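PDB 5NJL: cell surface protein (Putative S-layer protein) from Clostridioides difficile R20291, which mediates cell adhesion in vitro and is probably an S-layer-associated cell-wall protein with an extended three-domain fold. Local coordinates for residues K62-L67 with I209-S214; L139-R144 with V191-A196. All coordinates share one frame; numbering follows the deposited sequence.

Contact 1: residues K62-L67 with I209-S214. With SO4 (sulfate ion), chain H.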
loop_
_atom_site.group_PDB
_atom_site.type_symbol
_atom_site.label_atom_id
_atom_site.label_comp_id
_atom_site.label_asym_id
_atom_site.label_seq_id
_atom_site.Cartn_x
_atom_site.Cartn_y
_atom_site.Cartn_z
ATOM N N LYS A 62 -11.366 6.413 22.446
ATOM C CA LYS A 62 -11.816 5.670 23.625
ATOM C C LYS A 62 -10.847 4.547 24.047
ATOM O O LYS A 62 -10.576 4.358 25.239
ATOM C CB LYS A 62 -13.208 5.085 23.408
ATOM C CG LYS A 62 -13.869 4.588 24.684
ATOM C CD LYS A 62 -15.285 4.075 24.433
ATOM C CE LYS A 62 -15.819 3.388 25.695
ATOM N NZ LYS A 62 -17.167 2.798 25.478
ATOM N N LEU A 63 -10.351 3.801 23.068
ATOM C CA LEU A 63 -9.454 2.691 23.318
ATOM C C LEU A 63 -8.089 3.170 23.799
ATOM O O LEU A 63 -7.545 2.594 24.739
ATOM C CB LEU A 63 -9.315 1.799 22.075
ATOM C CG LEU A 63 -10.554 0.953 21.752
ATOM C CD1 LEU A 63 -10.521 0.397 20.333
ATOM C CD2 LEU A 63 -10.695 -0.206 22.731
ATOM N N VAL A 64 -7.561 4.215 23.162
ATOM C CA VAL A 64 -6.283 4.826 23.556
ATOM C C VAL A 64 -6.399 5.374 24.980
ATOM O O VAL A 64 -5.576 5.042 25.831
ATOM C CB VAL A 64 -5.848 5.939 22.588
ATOM C CG1 VAL A 64 -4.646 6.714 23.134
ATOM C CG2 VAL A 64 -5.516 5.355 21.215
ATOM N N ASN A 65 -7.438 6.169 25.252
ATOM C CA ASN A 65 -7.645 6.727 26.612
ATOM C C ASN A 65 -7.721 5.655 27.707
ATOM O O ASN A 65 -7.218 5.866 28.807
ATOM C CB ASN A 65 -8.889 7.621 26.686
ATOM C CG ASN A 65 -8.770 8.881 25.849
ATOM O OD1 ASN A 65 -7.674 9.267 25.434
ATOM N ND2 ASN A 65 -9.912 9.534 25.584
ATOM N N ALA A 66 -8.335 4.513 27.413
ATOM C CA ALA A 66 -8.479 3.449 28.392
ATOM C C ALA A 66 -7.288 2.473 28.458
ATOM O O ALA A 66 -7.337 1.503 29.200
ATOM C CB ALA A 66 -9.761 2.680 28.121
ATOM N N LEU A 67 -6.236 2.701 27.669
ATOM C CA LEU A 67 -5.146 1.732 27.549
ATOM C C LEU A 67 -4.383 1.656 28.878
ATOM O O LEU A 67 -3.930 2.681 29.398
ATOM C CB LEU A 67 -4.194 2.166 26.434
ATOM C CG LEU A 67 -3.086 1.216 26.026
ATOM C CD1 LEU A 67 -3.655 -0.121 25.600
ATOM C CD2 LEU A 67 -2.272 1.864 24.922
ATOM N N ILE A 209 0.781 0.738 13.459
ATOM C CA ILE A 209 1.323 1.532 14.563
ATOM C C ILE A 209 0.980 0.810 15.852
ATOM O O ILE A 209 -0.188 0.534 16.106
ATOM C CB ILE A 209 0.769 2.961 14.593
ATOM C CG1 ILE A 209 1.021 3.671 13.261
ATOM C CG2 ILE A 209 1.375 3.766 15.740
ATOM C CD1 ILE A 209 -0.226 3.769 12.416
ATOM N N THR A 210 2.008 0.497 16.652
ATOM C CA THR A 210 1.825 -0.133 17.961
ATOM C C THR A 210 1.919 0.964 19.016
ATOM O O THR A 210 2.902 1.684 19.078
ATOM C CB THR A 210 2.890 -1.216 18.218
ATOM O OG1 THR A 210 2.817 -2.177 17.165
ATOM C CG2 THR A 210 2.640 -1.927 19.563
ATOM N N ILE A 211 0.856 1.120 19.801
ATOM C CA ILE A 211 0.787 2.144 20.820
ATOM C C ILE A 211 1.012 1.426 22.151
ATOM O O ILE A 211 0.309 0.493 22.461
ATOM C CB ILE A 211 -0.583 2.850 20.859
ATOM C CG1 ILE A 211 -0.946 3.423 19.481
ATOM C CG2 ILE A 211 -0.549 3.987 21.872
ATOM C CD1 ILE A 211 -2.412 3.812 19.394
ATOM N N LYS A 212 2.005 1.873 22.906
ATOM C CA LYS A 212 2.385 1.216 24.156
ATOM C C LYS A 212 2.287 2.218 25.271
ATOM O O LYS A 212 2.870 3.304 25.188
ATOM C CB LYS A 212 3.810 0.683 24.057
ATOM C CG LYS A 212 3.944 -0.462 23.076
ATOM C CD LYS A 212 5.379 -0.967 22.967
ATOM C CE LYS A 212 5.489 -2.068 21.926
ATOM N NZ LYS A 212 6.786 -2.800 21.963
ATOM N N ASN A 213 1.533 1.880 26.312
ATOM C CA ASN A 213 1.471 2.753 27.488
ATOM C C ASN A 213 2.644 2.385 28.418
ATOM O O ASN A 213 2.471 1.703 29.435
ATOM C CB ASN A 213 0.139 2.621 28.218
ATOM C CG ASN A 213 -0.044 3.685 29.290
ATOM O OD1 ASN A 213 0.734 4.636 29.384
ATOM N ND2 ASN A 213 -1.106 3.551 30.067
ATOM N N SER A 214 3.826 2.828 28.014
ATOM C CA SER A 214 5.072 2.474 28.677
ATOM C C SER A 214 6.130 3.504 28.334
ATOM O O SER A 214 5.993 4.267 27.350
ATOM C CB SER A 214 5.597 1.120 28.208
ATOM O OG SER A 214 4.608 0.124 28.160
HETATM S S SO4 H . -2.462 7.288 31.741
HETATM O O1 SO4 H . -3.898 7.512 31.437
HETATM O O2 SO4 H . -2.200 7.780 33.117
HETATM O O3 SO4 H . -1.657 8.093 30.787
HETATM O O4 SO4 H . -2.119 5.842 31.666
#
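Val64 and Leu67, at the C-terminal end of helix 57-65 and just beyond it, meet Ile211 and Asn213, where strand 204-212 runs out into a turn. The apolar part consists of methyl contacts. CG2 of Val64 lies 3.9 Å from CD1 of Ile211, and the two side chains meet roughly perpendicular, so they touch through their ends and not along their lengths. With CG1 anti to its carbonyl carbon (chi1 -55°), Ile211 sends CD1 to Val64 while its other branch, CG2, stands 4.1 Å from CD2 of Leu67. That same CD2 packs 3.8 Å from the backbone O of Ile211. Leu67 and Asn213 run antiparallel alongside each other, CG of Leu67 coming within 4.1 Å of CB of Asn213.

The polar part rests on the Asn213 amide. ND2 makes a weak hydrogen bond to the backbone O of Leu67, 3.0 Å long but bent to 130° at the hydrogen. A straighter bond (160°) joins ND2 to O4 of a sulfate ion, also 3.0 Å, the anion having probably come from the crystallisation liquor. Lys11 NZ hydrogen-bonds to the Leu67 carbonyl as well as to this sulfate, and thus shares both partners with the amide.

In the fold, the contact packs the end of helix 57-65 against strand 204-212, the inner neighbour of edge strand 5-10 in the mixed five-stranded sheet; Ala14 of helix 14-25 touches both Val64 and Ile211. Asn213 is the centre of an inverse gamma turn between strands 204-212 and 215-219. Chemically, the packing, buried at Val64 and Ile211 and partly open at Leu67, gives way to a polar margin, where the lysine ammonium and one N-H of the Asn213 amide both face the sulfate, while the other N-H turns toward the Leu67 carbonyl.

Contact 2: residues L139-R144 with V191-A196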
loop_
_atom_site.group_PDB
_atom_site.type_symbol
_atom_site.label_atom_id
_atom_site.label_comp_id
_atom_site.label_asym_id
_atom_site.label_seq_id
_atom_site.Cartn_x
_atom_site.Cartn_y
_atom_site.Cartn_z
ATOM N N LEU A 139 4.684 0.531 -26.877
ATOM C CA LEU A 139 3.731 -0.213 -27.712
ATOM C C LEU A 139 3.311 0.764 -28.823
ATOM O O LEU A 139 2.879 1.878 -28.527
ATOM C CB LEU A 139 2.533 -0.625 -26.883
ATOM C CG LEU A 139 1.284 -1.149 -27.552
ATOM C CD1 LEU A 139 1.583 -2.451 -28.263
ATOM C CD2 LEU A 139 0.167 -1.338 -26.566
ATOM N N VAL A 140 3.477 0.360 -30.075
ATOM C CA VAL A 140 3.151 1.209 -31.220
ATOM C C VAL A 140 2.027 0.528 -31.988
ATOM O O VAL A 140 2.196 -0.581 -32.533
ATOM C CB VAL A 140 4.385 1.415 -32.093
ATOM C CG1 VAL A 140 4.099 2.316 -33.283
ATOM C CG2 VAL A 140 5.554 1.943 -31.254
ATOM N N ILE A 141 0.890 1.203 -32.046
ATOM C CA ILE A 141 -0.281 0.714 -32.737
ATOM C C ILE A 141 -0.450 1.476 -34.042
ATOM O O ILE A 141 -0.508 2.717 -34.051
ATOM C CB ILE A 141 -1.488 0.843 -31.834
ATOM C CG1 ILE A 141 -1.284 -0.065 -30.594
ATOM C CG2 ILE A 141 -2.766 0.428 -32.554
ATOM C CD1 ILE A 141 -2.220 0.279 -29.478
ATOM N N THR A 142 -0.540 0.745 -35.157
ATOM C CA THR A 142 -0.642 1.381 -36.476
ATOM C C THR A 142 -1.901 0.854 -37.150
ATOM O O THR A 142 -2.083 -0.360 -37.295
ATOM C CB THR A 142 0.621 1.131 -37.292
ATOM O OG1 THR A 142 1.679 1.925 -36.749
ATOM C CG2 THR A 142 0.444 1.476 -38.752
ATOM N N LEU A 143 -2.741 1.791 -37.583
ATOM C CA LEU A 143 -4.055 1.521 -38.140
ATOM C C LEU A 143 -4.107 2.050 -39.555
ATOM O O LEU A 143 -3.507 3.095 -39.862
ATOM C CB LEU A 143 -5.132 2.232 -37.323
ATOM C CG LEU A 143 -5.132 2.026 -35.812
ATOM C CD1 LEU A 143 -6.164 2.914 -35.139
ATOM C CD2 LEU A 143 -5.389 0.578 -35.470
ATOM N N ARG A 144 -4.842 1.348 -40.407
ATOM C CA ARG A 144 -5.157 1.836 -41.736
ATOM C C ARG A 144 -6.589 1.482 -42.067
ATOM O O ARG A 144 -7.011 0.361 -41.790
ATOM C CB ARG A 144 -4.183 1.144 -42.668
ATOM C CG ARG A 144 -4.200 1.500 -44.108
ATOM C CD ARG A 144 -2.985 0.833 -44.775
ATOM N NE ARG A 144 -3.172 -0.617 -44.872
ATOM C CZ ARG A 144 -2.470 -1.430 -45.646
ATOM N NH1 ARG A 144 -1.447 -0.985 -46.386
ATOM N NH2 ARG A 144 -2.794 -2.723 -45.656
ATOM N N VAL A 191 -7.339 10.726 -32.154
ATOM C CA VAL A 191 -6.345 11.430 -31.370
ATOM C C VAL A 191 -5.865 10.524 -30.249
ATOM O O VAL A 191 -4.676 10.502 -29.947
ATOM C CB VAL A 191 -6.902 12.759 -30.817
ATOM C CG1 VAL A 191 -5.964 13.365 -29.765
ATOM C CG2 VAL A 191 -7.109 13.742 -31.965
ATOM N N LYS A 192 -6.769 9.786 -29.633
ATOM C CA LYS A 192 -6.363 8.782 -28.671
ATOM C C LYS A 192 -7.316 7.627 -28.676
ATOM O O LYS A 192 -8.486 7.763 -29.056
ATOM C CB LYS A 192 -6.192 9.393 -27.269
ATOM C CG LYS A 192 -7.378 10.122 -26.710
ATOM C CD LYS A 192 -7.006 10.915 -25.442
ATOM C CE LYS A 192 -8.218 11.690 -24.961
ATOM N NZ LYS A 192 -8.044 12.440 -23.698
ATOM N N LEU A 193 -6.792 6.463 -28.333
ATOM C CA LEU A 193 -7.578 5.259 -28.309
ATOM C C LEU A 193 -8.438 5.210 -27.054
ATOM O O LEU A 193 -8.096 5.798 -26.015
ATOM C CB LEU A 193 -6.699 4.033 -28.396
ATOM C CG LEU A 193 -5.811 3.918 -29.628
ATOM C CD1 LEU A 193 -4.823 2.792 -29.422
ATOM C CD2 LEU A 193 -6.687 3.650 -30.846
ATOM N N GLY A 194 -9.564 4.516 -27.165
ATOM C CA GLY A 194 -10.407 4.264 -25.998
ATOM C C GLY A 194 -9.686 3.352 -25.021
ATOM O O GLY A 194 -8.781 2.589 -25.396
ATOM N N VAL A 195 -10.091 3.428 -23.768
ATOM C CA VAL A 195 -9.442 2.641 -22.725
ATOM C C VAL A 195 -10.258 1.418 -22.298
ATOM O O VAL A 195 -11.458 1.306 -22.549
ATOM C CB VAL A 195 -9.076 3.524 -21.519
ATOM C CG1 VAL A 195 -8.068 4.561 -21.944
ATOM C CG2 VAL A 195 -10.306 4.174 -20.892
ATOM N N ALA A 196 -9.590 0.498 -21.620
ATOM C CA ALA A 196 -10.226 -0.675 -21.081
ATOM C C ALA A 196 -11.121 -0.240 -19.904
ATOM O O ALA A 196 -11.064 0.910 -19.442
ATOM C CB ALA A 196 -9.186 -1.700 -20.647
#
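Leu193 reaches out of the irregular segment 191-196 toward strand 138-145 and places its two methyl groups against different residues of that strand. CD1 approaches CD1 of Ile141 at 3.6 Å, with the two side chains set obliquely. CD2 points to the next residue on the same face of the strand, Leu143, whose CD1 is a looser 4.4 Å away. The contact is therefore one forked side chain facing two neighbours.

Reach is supplied from both sides. In Ile141, CG1 lies anti to the carbonyl carbon (chi1 -63°), and the extended second torsion of 164° carries CD1 outward to its partner. Leu193 answers with CG likewise opposite its own carbonyl carbon (chi1 -59°). The backbones stay well separated: even the nearest alpha carbons, CA of Ile141 and CA of Leu193, are 9.7 Å apart, and the segments meet through side chains alone.

All three touching residues are buried. Ile122 of helix 122-125 packs on both Leu143 and Leu193, Ile155 of strand 152-158 also reaches Leu193, and Ile111 of helix 101-115 lies against Ile141. These three side chains thus join the middle strand of the three-stranded antiparallel sheet to the long connection between strands 152-158 and 199-200. With 103 Å² buried between the segments and purely aliphatic partners, cohesion here depends on dispersion and the exclusion of water, without directional polar bonds.

In the fold
The two contacts lie on opposite sides of the chain's centre, their own centres 54 Å apart and their nearest atoms about 34 Å apart, and they share no helix, strand or sheet. Contact 1 belongs to the mixed five-stranded sheet and its helix 57-65, contact 2 to the antiparallel sheet of strands 126-133, 138-145 and 152-158. In sequence, both segments of contact 2 fall between 62-67 and 209-214, so the chain leaves the first sheet region, builds the distant one and returns. Strand 204-212 then completes the mixed sheet before the chain enters the third sheet, an insertion-like path consistent with the extended three-domain fold.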